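Side-chain contacts in Serine/threonine-protein kinase pelle (Drosophila melanogaster, PDB 1D2Z), which phosphorylates serine and threonine in the Toll pathway that sets embryonic dorsoventral polarity, and binds Tube through the death domain described here: residues T39-Y44 / N63-I68; N67-Q72 / V77-A82. All blocks are in the same frame, centred on the assembly; numbering follows the deposited sequence.

How the contacts relate
Both contacts lie in the buried interior of the death domain, their centres about 8 Å apart, and both use helix 61-73. Contact 1 sets the first half of that helix against the end of helix 34-40 and the turn after it; contact 2 sets the later part against helix 77-86. Neither has a hydrogen bond between its segments. Aliphatic branches meet a phenyl ring and an isoleucine in the first, whereas in the second an indole reaches a threonine methyl, a leucine and backbone atoms. They join where Val41 CB packs 3.6 Å from Trp69 NE1, and Leu66 touches Leu80. Tube, the partner chain, borders both.

Contact 1. Residues T39-Y44 / N63-I68; sequences TAVKLY and NEFLNI
Val41 and Phe65 approach from opposite directions, and the valine methyl CG2 meets the edge of the phenyl ring close to its plane, 3.7 Å from Phe65 CE1. The same methyl is also near Phe65 CZ, so it sits against the outer end of the ring. Leu43 supplies the second aliphatic group: its CD1 lies obliquely to the ring, 3.8 Å from Phe65 CD1 and nearly as close to CE1. Its other branch turns to Ile68, with Leu43 CD2 at 4.1 Å from Ile68 CG2. One leucine thus spans two residues of helix 61-73 that are three positions apart. With CG anti to the backbone N (chi1 169°), Phe65 carries its ring across to the valine and leucine, although its CB does not point straight at them. All four side chains are buried, and the contact is purely apolar.

Behind these atoms lies a sharp change in chain direction. Helix 34-40 ends in a Schellman motif in which Lys42 has positive phi (60°) and its N bonds back to Thr39 O at 3.0 Å. The turn lets Val41 and Leu43 both point their CB atoms at helix 61-73 while lysine lies on the exposed side. Tyr44 then takes the N-cap position of helix 45-56, whose Ile51 also touches Leu43. Leu83 of helix 77-86 packs on both Val41 and Phe65, and Leu37 adds to the surroundings of the ring. At the periphery, Pro143 of the Tube chain packs on Leu43, bringing the heterodimer interface up to this core. The end of helix 34-40 and the turn into helix 45-56 thus pack on helix 61-73 in the apolar interior of the six-helix bundle that is the death-domain fold.

Contact 2. Residues N67-Q72 / V77-A82; sequences NIWGGQ and VQTLFA
Trp69 reaches helix 77-86 with the benzo end of its indole, its CH2 lying 3.7 Å from Thr79 CG2. On the way to it, Asn67 and Ile68 turn elsewhere: Ile68 packs on Gln47, Gln50 and Ile51 of helix 45-56, and Asn67 O accepts a hydrogen bond from Asn29 of the Tube chain. A chi1 of -166° swings the indole out from its helix, CG on the far side of CB from the backbone N. Leu80 CD1 lies at the ring edge near its plane, 3.8 Å from Trp69 CZ3. Backbone atoms meet the same edge in plane, Thr79 O being 3.9 Å from Trp69 CH2. The threonine methyl stands obliquely to the indole. The rings of Phe65 and His75 also meet this indole, their planes tilted from it by about 25° and 40°.

The wider pi-type turn runs from Asn67 to Gln72 and so includes Trp69; within it the bond from Gly71 N to Asn67 O is weak. Gln72 is turned to the Tube chain, where its amide bonds to Lys34 and Glu118. No hydrogen bond joins the two segments: the contact rests on apolar packing of the indole on a methyl and a leucine, with Thr79 O at the ring edge, while Asn67 O and the Gln72 amide bond to Tube, and Thr79 OG1 to Thr76 OG1 just before helix 77-86.

Contact 1. Residues T39-Y44 / N63-I68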
ATOM      1  N   THR A  39      16.423   0.161  -6.351  1.00 31.90           N
ATOM      2  CA  THR A  39      17.482   0.137  -5.345  1.00 33.38           C
ATOM      3  C   THR A  39      17.448   1.392  -4.478  1.00 32.18           C
ATOM      4  O   THR A  39      17.575   1.308  -3.254  1.00 31.52           O
ATOM      5  CB  THR A  39      18.881  -0.022  -5.987  1.00 32.23           C
ATOM      6  OG1 THR A  39      18.930  -1.259  -6.709  1.00 34.85           O
ATOM      7  CG2 THR A  39      19.976  -0.024  -4.912  1.00 32.87           C
ATOM      8  N   ALA A  40      17.217   2.540  -5.114  1.00 29.04           N
ATOM      9  CA  ALA A  40      17.175   3.820  -4.415  1.00 28.93           C
ATOM     10  C   ALA A  40      16.100   3.914  -3.333  1.00 30.08           C
ATOM     11  O   ALA A  40      16.287   4.605  -2.333  1.00 30.87           O
ATOM     12  CB  ALA A  40      17.020   4.967  -5.412  1.00 27.57           C
ATOM     13  N   VAL A  41      14.955   3.274  -3.562  1.00 29.17           N
ATOM     14  CA  VAL A  41      13.869   3.299  -2.576  1.00 30.55           C
ATOM     15  C   VAL A  41      13.866   2.016  -1.745  1.00 31.24           C
ATOM     16  O   VAL A  41      12.985   1.794  -0.919  1.00 31.60           O
ATOM     17  CB  VAL A  41      12.484   3.499  -3.242  1.00 29.76           C
ATOM     18  CG1 VAL A  41      12.479   4.782  -4.062  1.00 30.82           C
ATOM     19  CG2 VAL A  41      12.133   2.306  -4.107  1.00 29.21           C
ATOM     20  N   LYS A  42      14.851   1.160  -2.001  1.00 33.12           N
ATOM     21  CA  LYS A  42      15.014  -0.098  -1.284  1.00 34.80           C
ATOM     22  C   LYS A  42      13.839  -1.067  -1.382  1.00 34.12           C
ATOM     23  O   LYS A  42      13.374  -1.586  -0.367  1.00 34.90           O
ATOM     24  CB  LYS A  42      15.351   0.172   0.192  1.00 36.92           C
ATOM     25  CG  LYS A  42      16.612   0.992   0.398  1.00 41.10           C
ATOM     26  CD  LYS A  42      16.879   1.246   1.876  1.00 47.44           C
ATOM     27  CE  LYS A  42      18.101   2.141   2.066  1.00 52.54           C
ATOM     28  NZ  LYS A  42      18.365   2.453   3.505  1.00 56.55           N
ATOM     29  N   LEU A  43      13.347  -1.301  -2.597  1.00 30.92           N
ATOM     30  CA  LEU A  43      12.258  -2.255  -2.791  1.00 31.02           C
ATOM     31  C   LEU A  43      12.791  -3.629  -2.387  1.00 32.56           C
ATOM     32  O   LEU A  43      13.994  -3.893  -2.509  1.00 30.46           O
ATOM     33  CB  LEU A  43      11.807  -2.303  -4.259  1.00 28.04           C
ATOM     34  CG  LEU A  43      10.997  -1.132  -4.829  1.00 25.99           C
ATOM     35  CD1 LEU A  43      10.452  -1.520  -6.210  1.00 25.31           C
ATOM     36  CD2 LEU A  43       9.845  -0.802  -3.901  1.00 31.70           C
ATOM     37  N   TYR A  44      11.900  -4.493  -1.915  1.00 31.44           N
ATOM     38  CA  TYR A  44      12.278  -5.833  -1.485  1.00 33.16           C
ATOM     39  C   TYR A  44      12.487  -6.776  -2.670  1.00 36.21           C
ATOM     40  O   TYR A  44      12.015  -6.508  -3.783  1.00 35.08           O
ATOM     41  CB  TYR A  44      11.243  -6.386  -0.499  1.00 30.59           C
ATOM     42  CG  TYR A  44      11.311  -5.728   0.864  1.00 29.23           C
ATOM     43  CD1 TYR A  44      10.580  -4.569   1.137  1.00 29.61           C
ATOM     44  CD2 TYR A  44      12.124  -6.250   1.876  1.00 28.78           C
ATOM     45  CE1 TYR A  44      10.657  -3.944   2.375  1.00 28.75           C
ATOM     46  CE2 TYR A  44      12.210  -5.626   3.127  1.00 29.36           C
ATOM     47  CZ  TYR A  44      11.474  -4.475   3.367  1.00 31.01           C
ATOM     48  OH  TYR A  44      11.557  -3.845   4.590  1.00 32.55           O
ATOM     49  N   ASN A  63       6.836   1.338 -15.403  1.00 24.80           N
ATOM     50  CA  ASN A  63       5.416   1.403 -15.049  1.00 27.23           C
ATOM     51  C   ASN A  63       5.147   0.462 -13.873  1.00 26.56           C
ATOM     52  O   ASN A  63       4.369   0.782 -12.971  1.00 26.62           O
ATOM     53  CB  ASN A  63       4.528   1.009 -16.231  1.00 28.13           C
ATOM     54  CG  ASN A  63       3.054   1.053 -15.882  1.00 30.98           C
ATOM     55  OD1 ASN A  63       2.533   2.096 -15.476  1.00 27.85           O
ATOM     56  ND2 ASN A  63       2.378  -0.084 -16.013  1.00 30.65           N
ATOM     57  N   GLU A  64       5.794  -0.701 -13.897  1.00 26.96           N
ATOM     58  CA  GLU A  64       5.638  -1.682 -12.828  1.00 28.65           C
ATOM     59  C   GLU A  64       6.223  -1.108 -11.540  1.00 25.20           C
ATOM     60  O   GLU A  64       5.678  -1.313 -10.459  1.00 26.78           O
ATOM     61  CB  GLU A  64       6.314  -3.003 -13.201  1.00 29.97           C
ATOM     62  CG  GLU A  64       5.965  -4.154 -12.251  1.00 36.81           C
ATOM     63  CD  GLU A  64       4.463  -4.407 -12.155  1.00 40.16           C
ATOM     64  OE1 GLU A  64       3.745  -4.224 -13.161  1.00 38.66           O
ATOM     65  OE2 GLU A  64       3.996  -4.775 -11.062  1.00 42.61           O
ATOM     66  N   PHE A  65       7.345  -0.400 -11.659  1.00 26.37           N
ATOM     67  CA  PHE A  65       7.955   0.231 -10.490  1.00 26.06           C
ATOM     68  C   PHE A  65       6.945   1.230  -9.903  1.00 27.61           C
ATOM     69  O   PHE A  65       6.747   1.275  -8.683  1.00 26.41           O
ATOM     70  CB  PHE A  65       9.262   0.951 -10.858  1.00 25.01           C
ATOM     71  CG  PHE A  65       9.790   1.840  -9.763  1.00 24.09           C
ATOM     72  CD1 PHE A  65      10.494   1.306  -8.691  1.00 26.86           C
ATOM     73  CD2 PHE A  65       9.536   3.211  -9.781  1.00 23.29           C
ATOM     74  CE1 PHE A  65      10.932   2.123  -7.642  1.00 24.82           C
ATOM     75  CE2 PHE A  65       9.967   4.034  -8.744  1.00 23.25           C
ATOM     76  CZ  PHE A  65      10.668   3.487  -7.667  1.00 25.37           C
ATOM     77  N   LEU A  66       6.308   2.028 -10.764  1.00 24.76           N
ATOM     78  CA  LEU A  66       5.317   2.993 -10.281  1.00 25.74           C
ATOM     79  C   LEU A  66       4.125   2.275  -9.651  1.00 25.98           C
ATOM     80  O   LEU A  66       3.565   2.753  -8.672  1.00 27.20           O
ATOM     81  CB  LEU A  66       4.828   3.909 -11.404  1.00 24.66           C
ATOM     82  CG  LEU A  66       5.827   4.906 -12.001  1.00 25.95           C
ATOM     83  CD1 LEU A  66       5.128   5.750 -13.071  1.00 21.01           C
ATOM     84  CD2 LEU A  66       6.389   5.799 -10.906  1.00 28.26           C
ATOM     85  N   ASN A  67       3.732   1.141 -10.233  1.00 26.73           N
ATOM     86  CA  ASN A  67       2.612   0.354  -9.711  1.00 29.16           C
ATOM     87  C   ASN A  67       2.905  -0.100  -8.279  1.00 31.27           C
ATOM     88  O   ASN A  67       2.043  -0.023  -7.405  1.00 31.49           O
ATOM     89  CB  ASN A  67       2.346  -0.877 -10.592  1.00 30.99           C
ATOM     90  CG  ASN A  67       1.566  -0.545 -11.868  1.00 34.14           C
ATOM     91  OD1 ASN A  67       0.921   0.496 -11.968  1.00 32.74           O
ATOM     92  ND2 ASN A  67       1.623  -1.443 -12.843  1.00 33.77           N
ATOM     93  N   ILE A  68       4.136  -0.547  -8.043  1.00 30.71           N
ATOM     94  CA  ILE A  68       4.544  -1.015  -6.718  1.00 30.60           C
ATOM     95  C   ILE A  68       4.790   0.125  -5.729  1.00 29.36           C
ATOM     96  O   ILE A  68       4.126   0.218  -4.693  1.00 29.14           O
ATOM     97  CB  ILE A  68       5.818  -1.914  -6.808  1.00 29.27           C
ATOM     98  CG1 ILE A  68       5.505  -3.179  -7.612  1.00 30.44           C
ATOM     99  CG2 ILE A  68       6.313  -2.291  -5.410  1.00 31.91           C
ATOM    100  CD1 ILE A  68       6.724  -3.981  -8.036  1.00 32.90           C
TER

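Contact 2. Residues N67-Q72 / V77-A82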
ATOM      1  N   ASN A  67       3.732   1.141 -10.233  1.00 26.73           N
ATOM      2  CA  ASN A  67       2.612   0.354  -9.711  1.00 29.16           C
ATOM      3  C   ASN A  67       2.905  -0.100  -8.279  1.00 31.27           C
ATOM      4  O   ASN A  67       2.043  -0.023  -7.405  1.00 31.49           O
ATOM      5  CB  ASN A  67       2.346  -0.877 -10.592  1.00 30.99           C
ATOM      6  CG  ASN A  67       1.566  -0.545 -11.868  1.00 34.14           C
ATOM      7  OD1 ASN A  67       0.921   0.496 -11.968  1.00 32.74           O
ATOM      8  ND2 ASN A  67       1.623  -1.443 -12.843  1.00 33.77           N
ATOM      9  N   ILE A  68       4.136  -0.547  -8.043  1.00 30.71           N
ATOM     10  CA  ILE A  68       4.544  -1.015  -6.718  1.00 30.60           C
ATOM     11  C   ILE A  68       4.790   0.125  -5.729  1.00 29.36           C
ATOM     12  O   ILE A  68       4.126   0.218  -4.693  1.00 29.14           O
ATOM     13  CB  ILE A  68       5.818  -1.914  -6.808  1.00 29.27           C
ATOM     14  CG1 ILE A  68       5.505  -3.179  -7.612  1.00 30.44           C
ATOM     15  CG2 ILE A  68       6.313  -2.291  -5.410  1.00 31.91           C
ATOM     16  CD1 ILE A  68       6.724  -3.981  -8.036  1.00 32.90           C
ATOM     17  N   TRP A  69       5.736   0.997  -6.059  1.00 30.48           N
ATOM     18  CA  TRP A  69       6.102   2.108  -5.184  1.00 28.15           C
ATOM     19  C   TRP A  69       4.970   3.125  -4.997  1.00 29.21           C
ATOM     20  O   TRP A  69       4.707   3.570  -3.880  1.00 26.98           O
ATOM     21  CB  TRP A  69       7.370   2.775  -5.722  1.00 29.93           C
ATOM     22  CG  TRP A  69       8.040   3.702  -4.764  1.00 29.02           C
ATOM     23  CD1 TRP A  69       8.518   3.398  -3.512  1.00 29.66           C
ATOM     24  CD2 TRP A  69       8.318   5.087  -4.975  1.00 29.74           C
ATOM     25  NE1 TRP A  69       9.073   4.513  -2.935  1.00 27.88           N
ATOM     26  CE2 TRP A  69       8.967   5.565  -3.809  1.00 29.49           C
ATOM     27  CE3 TRP A  69       8.084   5.976  -6.035  1.00 27.41           C
ATOM     28  CZ2 TRP A  69       9.384   6.890  -3.679  1.00 32.23           C
ATOM     29  CZ3 TRP A  69       8.499   7.296  -5.902  1.00 31.01           C
ATOM     30  CH2 TRP A  69       9.139   7.740  -4.733  1.00 28.98           C
ATOM     31  N   GLY A  70       4.281   3.466  -6.081  1.00 29.99           N
ATOM     32  CA  GLY A  70       3.186   4.416  -5.976  1.00 30.33           C
ATOM     33  C   GLY A  70       1.920   3.767  -5.447  1.00 30.98           C
ATOM     34  O   GLY A  70       1.232   4.323  -4.596  1.00 31.91           O
ATOM     35  N   GLY A  71       1.632   2.567  -5.935  1.00 31.67           N
ATOM     36  CA  GLY A  71       0.440   1.858  -5.513  1.00 31.70           C
ATOM     37  C   GLY A  71       0.384   1.485  -4.047  1.00 30.98           C
ATOM     38  O   GLY A  71      -0.460   1.989  -3.306  1.00 31.04           O
ATOM     39  N   GLN A  72       1.291   0.621  -3.608  1.00 29.48           N
ATOM     40  CA  GLN A  72       1.280   0.195  -2.213  1.00 29.20           C
ATOM     41  C   GLN A  72       1.610   1.278  -1.191  1.00 29.31           C
ATOM     42  O   GLN A  72       0.956   1.372  -0.154  1.00 27.13           O
ATOM     43  CB  GLN A  72       2.215  -0.996  -1.993  1.00 29.25           C
ATOM     44  CG  GLN A  72       2.251  -1.455  -0.539  1.00 26.71           C
ATOM     45  CD  GLN A  72       3.243  -2.568  -0.279  1.00 26.74           C
ATOM     46  OE1 GLN A  72       3.441  -3.462  -1.115  1.00 26.73           O
ATOM     47  NE2 GLN A  72       3.866  -2.529   0.895  1.00 25.54           N
ATOM     48  N   VAL A  77       3.335  12.673  -6.497  1.00 30.27           N
ATOM     49  CA  VAL A  77       4.146  13.066  -7.637  1.00 30.27           C
ATOM     50  C   VAL A  77       5.345  13.878  -7.145  1.00 29.82           C
ATOM     51  O   VAL A  77       6.433  13.781  -7.707  1.00 30.76           O
ATOM     52  CB  VAL A  77       3.328  13.886  -8.671  1.00 31.69           C
ATOM     53  CG1 VAL A  77       4.205  14.287  -9.834  1.00 31.60           C
ATOM     54  CG2 VAL A  77       2.165  13.062  -9.189  1.00 31.89           C
ATOM     55  N   GLN A  78       5.158  14.655  -6.081  1.00 30.50           N
ATOM     56  CA  GLN A  78       6.267  15.444  -5.549  1.00 31.28           C
ATOM     57  C   GLN A  78       7.382  14.522  -5.047  1.00 31.27           C
ATOM     58  O   GLN A  78       8.563  14.770  -5.299  1.00 32.15           O
ATOM     59  CB  GLN A  78       5.803  16.377  -4.427  1.00 33.28           C
ATOM     60  CG  GLN A  78       6.916  17.281  -3.914  1.00 36.97           C
ATOM     61  CD  GLN A  78       6.463  18.227  -2.823  1.00 39.81           C
ATOM     62  OE1 GLN A  78       6.978  18.194  -1.709  1.00 42.55           O
ATOM     63  NE2 GLN A  78       5.507  19.090  -3.145  1.00 39.18           N
ATOM     64  N   THR A  79       7.006  13.441  -4.370  1.00 29.16           N
ATOM     65  CA  THR A  79       7.991  12.492  -3.860  1.00 29.87           C
ATOM     66  C   THR A  79       8.712  11.819  -5.030  1.00 28.01           C
ATOM     67  O   THR A  79       9.917  11.585  -4.969  1.00 27.09           O
ATOM     68  CB  THR A  79       7.336  11.461  -2.912  1.00 29.39           C
ATOM     69  OG1 THR A  79       6.753  12.164  -1.808  1.00 28.11           O
ATOM     70  CG2 THR A  79       8.371  10.475  -2.364  1.00 29.74           C
ATOM     71  N   LEU A  80       7.980  11.582  -6.118  1.00 29.27           N
ATOM     72  CA  LEU A  80       8.549  10.988  -7.326  1.00 30.14           C
ATOM     73  C   LEU A  80       9.551  11.987  -7.929  1.00 30.49           C
ATOM     74  O   LEU A  80      10.634  11.605  -8.382  1.00 29.63           O
ATOM     75  CB  LEU A  80       7.438  10.678  -8.337  1.00 29.02           C
ATOM     76  CG  LEU A  80       7.875  10.069  -9.672  1.00 28.70           C
ATOM     77  CD1 LEU A  80       8.536   8.695  -9.447  1.00 29.57           C
ATOM     78  CD2 LEU A  80       6.664   9.938 -10.581  1.00 26.53           C
ATOM     79  N   PHE A  81       9.175  13.262  -7.918  1.00 30.95           N
ATOM     80  CA  PHE A  81      10.015  14.350  -8.419  1.00 32.80           C
ATOM     81  C   PHE A  81      11.339  14.356  -7.631  1.00 35.11           C
ATOM     82  O   PHE A  81      12.422  14.406  -8.219  1.00 35.16           O
ATOM     83  CB  PHE A  81       9.264  15.677  -8.242  1.00 33.46           C
ATOM     84  CG  PHE A  81       9.927  16.862  -8.898  1.00 37.81           C
ATOM     85  CD1 PHE A  81       9.775  17.098 -10.265  1.00 37.07           C
ATOM     86  CD2 PHE A  81      10.667  17.769  -8.140  1.00 38.18           C
ATOM     87  CE1 PHE A  81      10.348  18.225 -10.868  1.00 37.15           C
ATOM     88  CE2 PHE A  81      11.245  18.900  -8.733  1.00 40.25           C
ATOM     89  CZ  PHE A  81      11.083  19.127 -10.100  1.00 38.05           C
ATOM     90  N   ALA A  82      11.241  14.241  -6.305  1.00 34.30           N
ATOM     91  CA  ALA A  82      12.414  14.217  -5.429  1.00 34.36           C
ATOM     92  C   ALA A  82      13.319  13.015  -5.702  1.00 33.69           C
ATOM     93  O   ALA A  82      14.549  13.126  -5.629  1.00 33.40           O
ATOM     94  CB  ALA A  82      11.984  14.233  -3.959  1.00 36.24           C
TER